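Alpha-L-rhamnosidase (Aspergillus terreus, PDB 6GSZ) probably catalyses the hydrolysis of terminal non-reducing alpha-L-rhamnose residues in alpha-L-rhamnosides. Local coordinates at residues S424-T429 against F483-A488; R451-S456 against S758-A763; S303-P308 against F490-L495; V7-H12 against P23-R28. All coordinates share one frame; numbering follows the deposited sequence.

Contact 1 (S424-T429 against F483-A488); sequences SDMERT and FIYDTA. With CA (calcium ion), chain K.
Arg428 and Tyr485 pair in a single beta bridge, where the loop between strands 417-424 and 430-434 meets the end of helix 471-484 in the six-hairpin glycosidase domain, an (alpha/alpha)6 barrel in this family. Asp486 N donates to Glu427 O at 2.9 Å in an almost straight bond (172°). Thr429 N donates a hydrogen bond to Ile484 O, also at 2.9 Å. The hydroxyl of Thr429, set between its own N and carbonyl carbon (chi1 54°), donates to Phe483 O at 2.8 Å, so two carbonyls at the helix end are satisfied from this one residue. One water accepts from Glu427 N and donates to Asp486 O. A second donates to both Glu427 OE1 and Asp486 OD2, carboxylate oxygens 4.6 Å apart whose like charges are probably offset by Arg28, salt-bridged to Glu427, and by the calcium ion. That ion sits 2.3 Å from Asp486 OD2 and also binds three waters and three further atoms from elsewhere in the structure; Asp486 OD1 accepts Ala488 N, a capping bond at the start of the next helix. Tyr485 OH bonds to Arg451 NE, and Arg428 NH1 to Gly430 O. Arg428 CD lies over one face of the Tyr485 ring, 3.7 Å above its plane and offset toward the rim. The Met426 and Tyr485 side chains cross at about a right angle, with Met426 CE 4.0 Å from Tyr485 CB.

Contact 2 (R451-S456 against S758-A763); sequences RGNFFS and SFNHYA. With BGC (beta-D-glucopyranose), chain B; EDO (1,2-ethanediol), chain C.
Asn453, in the last turn of helix 437-453, and His761, in the irregular loop before helix 768-775, are the backbones' nearest pair, with CA atoms 7.5 Å apart. Both segments belong to the six-hairpin, (alpha/alpha)6-barrel domain, and the loop carries part of the pocket that holds a glucose molecule. The Asn453 amide links the two segments: ND2 donates to Asn760 O at 3.1 Å, the oxygen close to the amide plane of Asn453 while ND2 stands well above the plane of the accepting carbonyl. The amide is fixed further by Ser449 O at ND2 and by Thr459 OG1 at OD1, and Asn760 OD1 is bonded to Ser449 OG. Next to this polar link, Tyr762 CE2 is wedged against two neighbours, Asn453 CB at 3.6 Å and Phe454 CE1 at 3.6 Å. The Phe454 and Tyr762 ring planes meet obliquely at 51°. The CB of His761 points away from the helix, and its NE2 bonds the sugar, which Asp460, Asp473 and Trp527 also bind. His761 NE2 donates to glucose O1 at 2.9 Å in a fairly straight bond (164°) and weakly to O2. In the second shell, Ser758 forms an ST turn, its OG accepting Asn760 N at 3.0 Å and sharing a hydrogen bond of 2.8 Å with His761 ND1.

Contact 3 (S303-P308 against F490-L495); sequences SPDGPP and FLRAWL. With EDO (1,2-ethanediol), chain C.
Asp305 and Ala493 make the close side-chain meeting of this contact: the Asp305 CB bond points at the helix, CG lies beside the backbone N (chi1 -61°), and OD2 rests 3.6 Å from both CA and CB of Ala493. One step along, Gly306 lets the two backbones approach, its CA 4.6 Å from that of Phe490 and 3.9 Å from Phe490 N. The loop between strands 301-302 and 309-315 thereby packs on helix 488-503 of the six-hairpin (alpha/alpha)6 barrel. Arg492 meets Asp305 more loosely. The two side chains cross at about a right angle, with Arg492 CD 4.0 Å from Asp305 OD1, while Arg492 NE stays 4.5 Å from that oxygen, which lies well out of the guanidinium plane: at most an attraction of charges, with no N-H pointing at it. Each group has firmer partners, Lys496 for Asp305 and Glu550 and Glu10 for Arg492. Toward partly exposed Pro307 the contact is looser, Pro307 CD lying 4.5 Å from Phe490 N. A 1,2-ethanediol, probably from the crystallisation liquor, lies beside it, O2 near the Phe490 ring edge and at most weakly bonded to Pro307 O; the 2.7 Å between O2 and Pro307 CD leaves its exact position doubtful.

Contact 4 (V7-H12 against P23-R28); sequences VAFEHH and PRVSWR
Ala8 and Ser26 form the hydrogen-bonded pair of a two-stranded antiparallel sheet in the N-terminal immunoglobulin-like domain, the short strands running at 151° to each other. Among the backbone bonds, Ala8 N donates to Ser26 O at 3.0 Å and Ser26 N returns to Ala8 O at 2.9 Å. Glu10 N adds a third bond, to Arg24 O at 2.9 Å, just where a type II' turn from Phe9 to His12 ends the pairing. Val7 with Trp27 and Phe9 with Val25 are non-hydrogen-bonded pairs; CA-H...O contacts run from Val7 CA to Ser26 O, Val25 CA to Ala8 O and Phe9 CA to Arg24 O.

The charged interaction lies beyond the strand ends. Glu10 bends at chi2 (-74°), and Arg24 grips its carboxylate side-on: NH2 reaches OE1 at 2.9 Å and NE reaches OE2 at 3.0 Å, both oxygens near the guanidinium plane. Glu10 OE2 also accepts Arg24 N at 2.9 Å, from the same face of the carboxylate as NE, giving it two donors from one residue. Arg24 NH1 continues to Asp544, and Glu10 OE1 to Arg492.

Apolar contacts gather on the face of Val7, Phe9, Val25 and Trp27. Phe9 and Val25 lie side by side, pointing the same way, with Phe9 CE1 4.0 Å from Val25 CG2; Val7 CG1 touches Val25 CG1 at 4.0 Å. This face packs on strands 78-86 and 99-103, through Val80, Val82, Val99 and Val101, while Pro23 reaches Ile18 of strand 15-18 and the salt-bridged end abuts helix 488-503 at Arg492.

From the N terminus, contact 4 comes first: it closes a short loop within the immunoglobulin-like domain and is complete before the others begin. Contact 3 opens at 303-308 and contact 1 at 424-429; contact 1 closes at 483-488, just ahead of 490-495, so it lies wholly within the span of contact 3. Contact 2 opens at 451-456, inside both spans, and closes far on at 758-763, crossing both. Contacts 1 and 2 tie the ends of barrel helices to loops, whereas contact 3 joins that barrel to the preceding beta domains. Salt bridges Arg28-Glu427 and Glu10-Arg492 tie contact 4 to contacts 1 and 3, and Phe454 and Phe490 join contacts 2 and 3.

Contact 1 (S424-T429 against F483-A488)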
# COMPACT_ATOMS: atom_id res chain seq x y z
N SER A 424 -5.48 -1.69 -3.56
CA SER A 424 -4.44 -2.00 -4.53
C SER A 424 -4.11 -3.49 -4.49
O SER A 424 -3.81 -4.03 -3.41
CB SER A 424 -3.21 -1.15 -4.24
OG SER A 424 -3.48 0.22 -4.53
N ASP A 425 -4.14 -4.14 -5.65
CA ASP A 425 -4.19 -5.61 -5.71
C ASP A 425 -2.77 -6.21 -5.77
O ASP A 425 -2.36 -6.78 -6.75
CB ASP A 425 -5.06 -6.08 -6.87
CG ASP A 425 -5.42 -7.56 -6.86
OD1 ASP A 425 -5.20 -8.23 -5.84
OD2 ASP A 425 -5.87 -8.03 -7.92
N MET A 426 -2.05 -6.02 -4.67
CA MET A 426 -0.69 -6.51 -4.52
C MET A 426 -0.71 -8.02 -4.28
O MET A 426 -1.63 -8.57 -3.73
CB MET A 426 -0.04 -5.79 -3.33
CG MET A 426 0.13 -4.27 -3.53
SD MET A 426 0.63 -3.46 -2.01
CE MET A 426 -0.79 -3.76 -0.97
N GLU A 427 0.42 -8.66 -4.61
CA GLU A 427 0.56 -10.10 -4.35
C GLU A 427 0.80 -10.31 -2.85
O GLU A 427 1.71 -9.71 -2.28
CB GLU A 427 1.72 -10.66 -5.15
CG GLU A 427 1.87 -12.15 -5.01
CD GLU A 427 2.94 -12.77 -5.89
OE1 GLU A 427 3.88 -12.04 -6.34
OE2 GLU A 427 2.83 -14.00 -6.15
N ARG A 428 -0.04 -11.13 -2.23
CA ARG A 428 0.14 -11.51 -0.84
C ARG A 428 1.40 -12.37 -0.68
O ARG A 428 1.62 -13.33 -1.44
CB ARG A 428 -1.07 -12.31 -0.34
CG ARG A 428 -1.05 -12.66 1.13
CD ARG A 428 -1.23 -11.47 2.06
NE ARG A 428 -1.05 -11.90 3.44
CZ ARG A 428 -1.94 -12.54 4.17
NH1 ARG A 428 -1.64 -12.94 5.42
NH2 ARG A 428 -3.17 -12.72 3.66
N THR A 429 2.21 -11.99 0.32
CA THR A 429 3.49 -12.67 0.56
C THR A 429 3.65 -13.17 1.99
O THR A 429 4.45 -14.12 2.18
CB THR A 429 4.68 -11.78 0.19
OG1 THR A 429 4.60 -10.52 0.86
CG2 THR A 429 4.78 -11.55 -1.30
N PHE A 483 6.52 -7.12 4.28
CA PHE A 483 6.48 -8.54 4.54
C PHE A 483 5.11 -9.12 4.15
O PHE A 483 4.99 -10.23 3.59
CB PHE A 483 6.75 -8.79 6.03
CG PHE A 483 6.85 -10.23 6.44
CD1 PHE A 483 5.73 -10.97 6.78
CD2 PHE A 483 8.09 -10.86 6.55
CE1 PHE A 483 5.83 -12.29 7.21
CE2 PHE A 483 8.20 -12.16 7.04
CZ PHE A 483 7.06 -12.88 7.35
N ILE A 484 4.03 -8.37 4.46
CA ILE A 484 2.68 -8.93 4.26
C ILE A 484 2.31 -9.01 2.77
O ILE A 484 1.72 -10.00 2.35
CB ILE A 484 1.64 -8.15 5.08
CG1 ILE A 484 2.00 -8.15 6.57
CG2 ILE A 484 0.23 -8.67 4.83
CD1 ILE A 484 1.05 -7.37 7.42
N TYR A 485 2.67 -7.96 2.02
CA TYR A 485 2.39 -7.92 0.59
C TYR A 485 3.63 -7.43 -0.15
O TYR A 485 4.47 -6.74 0.42
CB TYR A 485 1.26 -6.93 0.27
CG TYR A 485 -0.17 -7.39 0.53
CD1 TYR A 485 -0.86 -8.11 -0.43
CD2 TYR A 485 -0.82 -7.12 1.73
CE1 TYR A 485 -2.17 -8.52 -0.21
CE2 TYR A 485 -2.12 -7.53 1.95
CZ TYR A 485 -2.80 -8.25 0.98
OH TYR A 485 -4.10 -8.67 1.19
N ASP A 486 3.72 -7.77 -1.44
CA ASP A 486 4.74 -7.25 -2.33
C ASP A 486 4.35 -5.81 -2.72
O ASP A 486 3.53 -5.57 -3.61
CB ASP A 486 4.93 -8.15 -3.54
CG ASP A 486 6.06 -7.70 -4.46
OD1 ASP A 486 6.44 -6.50 -4.42
OD2 ASP A 486 6.64 -8.62 -5.11
N THR A 487 4.91 -4.87 -1.95
CA THR A 487 4.63 -3.45 -2.09
C THR A 487 5.59 -2.71 -3.01
O THR A 487 5.50 -1.49 -3.11
CB THR A 487 4.80 -2.80 -0.72
OG1 THR A 487 6.11 -3.15 -0.30
CG2 THR A 487 3.80 -3.33 0.30
N ALA A 488 6.51 -3.44 -3.68
CA ALA A 488 7.61 -2.76 -4.34
C ALA A 488 7.13 -1.76 -5.42
O ALA A 488 7.59 -0.60 -5.42
CB ALA A 488 8.58 -3.78 -4.89
CA CA K . 8.35 -9.31 -6.44
O HOH W 1 2.43 -6.97 -5.85
O HOH W 2 5.68 -11.25 -4.74
O HOH W 3 6.77 -8.91 -0.16
O HOH W 4 8.56 -7.07 -6.37
O HOH W 5 8.92 -10.35 -4.27
O HOH W 6 8.64 -11.66 -6.94

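Contact 2 (R451-S456 against S758-A763)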
# COMPACT_ATOMS: atom_id res chain seq x y z
N ARG A 451 -4.76 -3.69 4.16
CA ARG A 451 -5.68 -3.74 3.02
C ARG A 451 -6.50 -2.44 2.90
O ARG A 451 -6.70 -1.93 1.79
CB ARG A 451 -6.64 -4.92 3.16
CG ARG A 451 -5.98 -6.26 2.97
CD ARG A 451 -6.89 -7.39 3.41
NE ARG A 451 -6.32 -8.68 3.11
CZ ARG A 451 -6.85 -9.85 3.51
NH1 ARG A 451 -7.84 -9.87 4.41
NH2 ARG A 451 -6.33 -10.98 3.05
N GLY A 452 -6.93 -1.87 4.03
CA GLY A 452 -7.78 -0.75 3.95
C GLY A 452 -7.08 0.52 3.47
O GLY A 452 -7.72 1.45 2.95
N ASN A 453 -5.77 0.58 3.71
CA ASN A 453 -4.97 1.78 3.56
C ASN A 453 -3.88 1.68 2.48
O ASN A 453 -3.11 2.64 2.31
CB ASN A 453 -4.37 2.16 4.89
CG ASN A 453 -5.41 2.70 5.84
OD1 ASN A 453 -5.95 3.80 5.60
ND2 ASN A 453 -5.72 1.96 6.91
N PHE A 454 -3.87 0.61 1.69
CA PHE A 454 -3.04 0.56 0.47
C PHE A 454 -4.01 0.68 -0.69
O PHE A 454 -4.46 -0.30 -1.25
CB PHE A 454 -2.16 -0.70 0.47
CG PHE A 454 -0.85 -0.53 1.20
CD1 PHE A 454 -0.79 -0.26 2.56
CD2 PHE A 454 0.33 -0.52 0.48
CE1 PHE A 454 0.44 -0.09 3.20
CE2 PHE A 454 1.55 -0.34 1.13
CZ PHE A 454 1.58 -0.07 2.46
N PHE A 455 -4.46 1.92 -0.90
CA PHE A 455 -5.57 2.22 -1.84
C PHE A 455 -5.07 3.29 -2.80
O PHE A 455 -5.35 4.48 -2.56
CB PHE A 455 -6.78 2.72 -1.05
CG PHE A 455 -8.11 2.63 -1.76
CD1 PHE A 455 -8.47 3.56 -2.75
CD2 PHE A 455 -9.01 1.62 -1.47
CE1 PHE A 455 -9.69 3.47 -3.39
CE2 PHE A 455 -10.24 1.55 -2.12
CZ PHE A 455 -10.57 2.46 -3.08
N SER A 456 -4.27 2.88 -3.80
CA SER A 456 -3.52 3.72 -4.81
C SER A 456 -2.26 4.33 -4.15
O SER A 456 -1.19 4.23 -4.73
CB SER A 456 -4.42 4.78 -5.53
OG SER A 456 -3.70 5.36 -6.56
N SER A 758 -9.89 7.56 14.52
CA SER A 758 -10.12 6.58 13.49
C SER A 758 -9.95 5.17 14.07
O SER A 758 -9.08 4.92 14.94
CB SER A 758 -9.18 6.82 12.32
OG SER A 758 -8.74 5.62 11.72
N PHE A 759 -10.71 4.20 13.53
CA PHE A 759 -10.59 2.81 13.89
C PHE A 759 -9.86 2.00 12.79
O PHE A 759 -9.99 0.76 12.75
CB PHE A 759 -11.95 2.18 14.22
CG PHE A 759 -12.55 2.79 15.45
CD1 PHE A 759 -12.26 2.25 16.68
CD2 PHE A 759 -13.36 3.92 15.40
CE1 PHE A 759 -12.78 2.81 17.84
CE2 PHE A 759 -13.88 4.48 16.56
CZ PHE A 759 -13.58 3.92 17.77
N ASN A 760 -9.09 2.66 11.92
CA ASN A 760 -8.42 1.93 10.85
C ASN A 760 -7.20 2.69 10.35
O ASN A 760 -7.19 3.26 9.26
CB ASN A 760 -9.39 1.64 9.71
CG ASN A 760 -8.97 0.48 8.84
OD1 ASN A 760 -7.84 -0.03 8.97
ND2 ASN A 760 -9.83 0.04 7.93
N HIS A 761 -6.14 2.67 11.17
CA HIS A 761 -4.81 3.25 10.88
C HIS A 761 -3.78 2.15 11.08
O HIS A 761 -3.86 1.49 12.11
CB HIS A 761 -4.49 4.36 11.90
CG HIS A 761 -4.78 5.77 11.55
ND1 HIS A 761 -6.07 6.24 11.41
CD2 HIS A 761 -3.95 6.83 11.40
CE1 HIS A 761 -6.01 7.54 11.15
NE2 HIS A 761 -4.71 7.94 11.12
N TYR A 762 -2.85 1.94 10.13
CA TYR A 762 -1.82 0.89 10.32
C TYR A 762 -0.68 1.24 11.26
O TYR A 762 0.08 0.32 11.60
CB TYR A 762 -1.28 0.40 8.96
CG TYR A 762 -0.80 1.40 7.95
CD1 TYR A 762 0.09 2.40 8.26
CD2 TYR A 762 -1.26 1.36 6.64
CE1 TYR A 762 0.57 3.29 7.31
CE2 TYR A 762 -0.81 2.25 5.68
CZ TYR A 762 0.05 3.27 6.03
OH TYR A 762 0.49 4.14 5.06
N ALA A 763 -0.52 2.48 11.73
CA ALA A 763 0.68 2.81 12.52
C ALA A 763 0.88 1.86 13.69
O ALA A 763 1.99 1.40 13.87
CB ALA A 763 0.63 4.26 13.00
C2 BGC B . -1.84 10.83 10.48
C3 BGC B . -0.69 11.48 11.20
C4 BGC B . -0.69 12.99 11.28
C5 BGC B . -2.02 13.34 11.75
C6 BGC B . -2.01 14.85 11.88
C1 BGC B . -3.15 11.43 10.97
O1 BGC B . -4.21 10.71 10.38
O2 BGC B . -2.03 9.52 10.95
O3 BGC B . 0.40 11.25 10.48
O4 BGC B . 0.34 13.61 12.09
O5 BGC B . -3.12 12.85 10.92
O6 BGC B . -3.33 15.27 12.20
C1 EDO C . 0.53 2.23 -7.39
O1 EDO C . -0.75 2.85 -7.02
C2 EDO C . 0.40 0.86 -8.07
O2 EDO C . 0.47 -0.28 -7.12

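Contact 3 (S303-P308 against F490-L495)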
# COMPACT_ATOMS: atom_id res chain seq x y z
N SER A 303 3.14 4.94 -17.30
CA SER A 303 2.65 3.62 -16.97
C SER A 303 2.71 3.43 -15.45
O SER A 303 3.64 3.91 -14.80
CB SER A 303 3.52 2.57 -17.62
OG SER A 303 3.45 2.68 -19.04
N PRO A 304 1.78 2.68 -14.86
CA PRO A 304 1.90 2.25 -13.47
C PRO A 304 3.18 1.45 -13.23
O PRO A 304 3.56 0.65 -14.10
CB PRO A 304 0.68 1.40 -13.23
CG PRO A 304 -0.32 1.85 -14.25
CD PRO A 304 0.51 2.21 -15.46
N ASP A 305 3.74 1.60 -12.03
CA ASP A 305 4.82 0.74 -11.56
C ASP A 305 4.27 -0.46 -10.81
O ASP A 305 5.02 -1.46 -10.66
CB ASP A 305 5.77 1.53 -10.69
CG ASP A 305 6.42 2.68 -11.42
OD1 ASP A 305 7.14 2.41 -12.40
OD2 ASP A 305 6.14 3.86 -11.08
N GLY A 306 3.07 -0.36 -10.25
CA GLY A 306 2.49 -1.37 -9.45
C GLY A 306 1.10 -1.75 -9.91
O GLY A 306 0.68 -1.39 -10.98
N PRO A 307 0.37 -2.51 -9.08
CA PRO A 307 -0.89 -3.07 -9.49
C PRO A 307 -2.00 -2.06 -9.29
O PRO A 307 -1.86 -1.09 -8.55
CB PRO A 307 -1.07 -4.25 -8.53
CG PRO A 307 -0.39 -3.78 -7.27
CD PRO A 307 0.79 -2.93 -7.72
N PRO A 308 -3.14 -2.28 -9.98
CA PRO A 308 -4.28 -1.39 -9.86
C PRO A 308 -5.10 -1.67 -8.61
O PRO A 308 -4.94 -2.68 -7.94
CB PRO A 308 -5.11 -1.75 -11.12
CG PRO A 308 -4.84 -3.20 -11.32
CD PRO A 308 -3.40 -3.38 -10.90
N PHE A 490 4.10 -0.52 -5.96
CA PHE A 490 3.23 0.47 -5.32
C PHE A 490 4.06 1.59 -4.72
O PHE A 490 3.78 2.77 -4.90
CB PHE A 490 2.38 -0.26 -4.29
CG PHE A 490 1.45 0.57 -3.45
CD1 PHE A 490 1.92 1.30 -2.39
CD2 PHE A 490 0.10 0.66 -3.75
CE1 PHE A 490 1.07 2.04 -1.57
CE2 PHE A 490 -0.74 1.38 -2.91
CZ PHE A 490 -0.27 2.10 -1.85
N LEU A 491 5.08 1.24 -3.94
CA LEU A 491 5.90 2.26 -3.27
C LEU A 491 6.88 2.91 -4.24
O LEU A 491 7.21 4.08 -4.05
CB LEU A 491 6.60 1.67 -2.06
CG LEU A 491 5.67 1.32 -0.90
CD1 LEU A 491 6.44 0.55 0.16
CD2 LEU A 491 5.00 2.56 -0.31
N ARG A 492 7.27 2.19 -5.32
CA ARG A 492 8.10 2.84 -6.31
C ARG A 492 7.40 4.11 -6.86
O ARG A 492 8.02 5.18 -7.02
CB ARG A 492 8.44 1.89 -7.45
CG ARG A 492 9.49 2.43 -8.41
CD ARG A 492 9.78 1.50 -9.58
NE ARG A 492 11.02 1.94 -10.23
CZ ARG A 492 11.69 1.18 -11.09
NH1 ARG A 492 11.11 0.08 -11.59
NH2 ARG A 492 12.96 1.50 -11.42
N ALA A 493 6.13 3.92 -7.22
CA ALA A 493 5.32 5.01 -7.79
C ALA A 493 5.16 6.15 -6.77
O ALA A 493 5.35 7.35 -7.10
CB ALA A 493 4.00 4.45 -8.27
N TRP A 494 4.80 5.78 -5.54
CA TRP A 494 4.59 6.78 -4.50
C TRP A 494 5.84 7.64 -4.29
O TRP A 494 5.80 8.86 -4.12
CB TRP A 494 4.07 6.14 -3.23
CG TRP A 494 3.71 7.10 -2.16
CD1 TRP A 494 2.61 7.91 -2.13
CD2 TRP A 494 4.44 7.40 -0.97
NE1 TRP A 494 2.62 8.67 -0.99
CE2 TRP A 494 3.75 8.41 -0.26
CE3 TRP A 494 5.65 6.94 -0.43
CZ2 TRP A 494 4.19 8.95 0.95
CZ3 TRP A 494 6.10 7.48 0.75
CH2 TRP A 494 5.39 8.48 1.43
N LEU A 495 7.01 6.95 -4.23
CA LEU A 495 8.25 7.64 -3.98
C LEU A 495 8.71 8.53 -5.14
O LEU A 495 9.40 9.54 -4.88
CB LEU A 495 9.34 6.64 -3.57
CG LEU A 495 9.18 6.08 -2.14
CD1 LEU A 495 10.02 4.83 -1.97
CD2 LEU A 495 9.55 7.14 -1.11
C1 EDO C . 0.53 2.23 -7.39
O1 EDO C . -0.75 2.85 -7.02
C2 EDO C . 0.40 0.86 -8.07
O2 EDO C . 0.47 -0.28 -7.12

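Contact 4 (V7-H12 against P23-R28)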
# COMPACT_ATOMS: atom_id res chain seq x y z
N VAL A 7 7.48 -15.72 -13.54
CA VAL A 7 8.40 -14.89 -14.29
C VAL A 7 7.77 -13.51 -14.35
O VAL A 7 6.60 -13.39 -14.79
CB VAL A 7 8.68 -15.44 -15.70
CG1 VAL A 7 9.57 -14.48 -16.46
CG2 VAL A 7 9.34 -16.80 -15.62
N ALA A 8 8.51 -12.48 -13.89
CA ALA A 8 7.97 -11.17 -13.80
C ALA A 8 8.97 -10.11 -14.27
O ALA A 8 10.20 -10.29 -14.20
CB ALA A 8 7.50 -10.90 -12.41
N PHE A 9 8.43 -8.97 -14.73
CA PHE A 9 9.18 -7.87 -15.25
C PHE A 9 9.14 -6.69 -14.29
O PHE A 9 8.05 -6.29 -13.83
CB PHE A 9 8.61 -7.50 -16.61
CG PHE A 9 8.63 -8.66 -17.56
CD1 PHE A 9 9.80 -9.05 -18.20
CD2 PHE A 9 7.51 -9.48 -17.69
CE1 PHE A 9 9.84 -10.19 -18.98
CE2 PHE A 9 7.55 -10.59 -18.51
CZ PHE A 9 8.72 -10.97 -19.14
N GLU A 10 10.32 -6.11 -13.99
CA GLU A 10 10.42 -5.07 -12.96
C GLU A 10 9.68 -5.58 -11.72
O GLU A 10 9.91 -6.70 -11.26
CB GLU A 10 9.97 -3.71 -13.51
CG GLU A 10 10.85 -3.25 -14.67
CD GLU A 10 12.24 -2.75 -14.29
OE1 GLU A 10 12.31 -1.99 -13.30
OE2 GLU A 10 13.22 -3.10 -15.01
N HIS A 11 8.79 -4.73 -11.16
CA HIS A 11 7.96 -5.07 -10.03
C HIS A 11 6.48 -5.21 -10.43
O HIS A 11 5.59 -5.28 -9.55
CB HIS A 11 8.14 -4.09 -8.88
CG HIS A 11 9.55 -4.10 -8.38
ND1 HIS A 11 10.09 -5.13 -7.60
CD2 HIS A 11 10.55 -3.24 -8.65
CE1 HIS A 11 11.36 -4.85 -7.39
NE2 HIS A 11 11.68 -3.74 -8.04
N HIS A 12 6.26 -5.41 -11.72
CA HIS A 12 4.90 -5.58 -12.24
C HIS A 12 4.39 -7.00 -11.98
O HIS A 12 5.14 -7.97 -12.18
CB HIS A 12 4.89 -5.35 -13.74
CG HIS A 12 5.44 -4.05 -14.22
ND1 HIS A 12 4.78 -2.84 -14.01
CD2 HIS A 12 6.51 -3.75 -14.97
CE1 HIS A 12 5.50 -1.88 -14.59
NE2 HIS A 12 6.59 -2.42 -15.17
N PRO A 23 12.95 -4.11 -19.83
CA PRO A 23 12.51 -4.46 -18.47
C PRO A 23 13.40 -5.57 -17.90
O PRO A 23 13.70 -6.56 -18.59
CB PRO A 23 11.08 -4.97 -18.68
CG PRO A 23 11.07 -5.46 -20.09
CD PRO A 23 11.94 -4.46 -20.84
N ARG A 24 13.74 -5.43 -16.61
CA ARG A 24 14.49 -6.48 -15.92
C ARG A 24 13.55 -7.65 -15.66
O ARG A 24 12.33 -7.48 -15.55
CB ARG A 24 15.10 -5.90 -14.63
CG ARG A 24 16.16 -4.83 -14.91
CD ARG A 24 16.60 -4.13 -13.66
NE ARG A 24 15.51 -3.37 -13.07
CZ ARG A 24 15.45 -2.98 -11.81
NH1 ARG A 24 16.46 -3.26 -10.99
NH2 ARG A 24 14.39 -2.33 -11.34
N VAL A 25 14.16 -8.84 -15.50
CA VAL A 25 13.46 -10.10 -15.41
C VAL A 25 13.81 -10.76 -14.08
O VAL A 25 14.96 -10.78 -13.67
CB VAL A 25 13.80 -11.02 -16.61
CG1 VAL A 25 12.90 -12.24 -16.61
CG2 VAL A 25 13.74 -10.26 -17.93
N SER A 26 12.82 -11.38 -13.47
CA SER A 26 12.98 -12.15 -12.23
C SER A 26 12.18 -13.45 -12.32
O SER A 26 11.15 -13.49 -12.96
CB SER A 26 12.49 -11.39 -11.02
OG SER A 26 13.10 -10.12 -10.89
N TRP A 27 12.67 -14.50 -11.67
CA TRP A 27 11.89 -15.72 -11.57
C TRP A 27 11.94 -16.23 -10.15
O TRP A 27 13.02 -16.31 -9.56
CB TRP A 27 12.36 -16.76 -12.59
CG TRP A 27 13.85 -16.95 -12.67
CD1 TRP A 27 14.63 -17.93 -12.11
CD2 TRP A 27 14.72 -16.19 -13.51
NE1 TRP A 27 15.92 -17.76 -12.51
CE2 TRP A 27 16.02 -16.72 -13.37
CE3 TRP A 27 14.52 -15.09 -14.37
CZ2 TRP A 27 17.10 -16.19 -14.05
CZ3 TRP A 27 15.59 -14.56 -15.05
CH2 TRP A 27 16.88 -15.11 -14.89
N ARG A 28 10.81 -16.69 -9.66
CA ARG A 28 10.72 -17.34 -8.38
C ARG A 28 10.71 -18.86 -8.56
O ARG A 28 10.19 -19.37 -9.54
CB ARG A 28 9.45 -16.76 -7.75
CG ARG A 28 9.28 -17.03 -6.28
CD ARG A 28 8.09 -16.21 -5.84
NE ARG A 28 8.49 -14.89 -5.35
CZ ARG A 28 7.69 -13.86 -5.20
NH1 ARG A 28 8.02 -12.93 -4.31
NH2 ARG A 28 6.59 -13.74 -5.92
O HOH W 7 11.61 -8.53 -12.39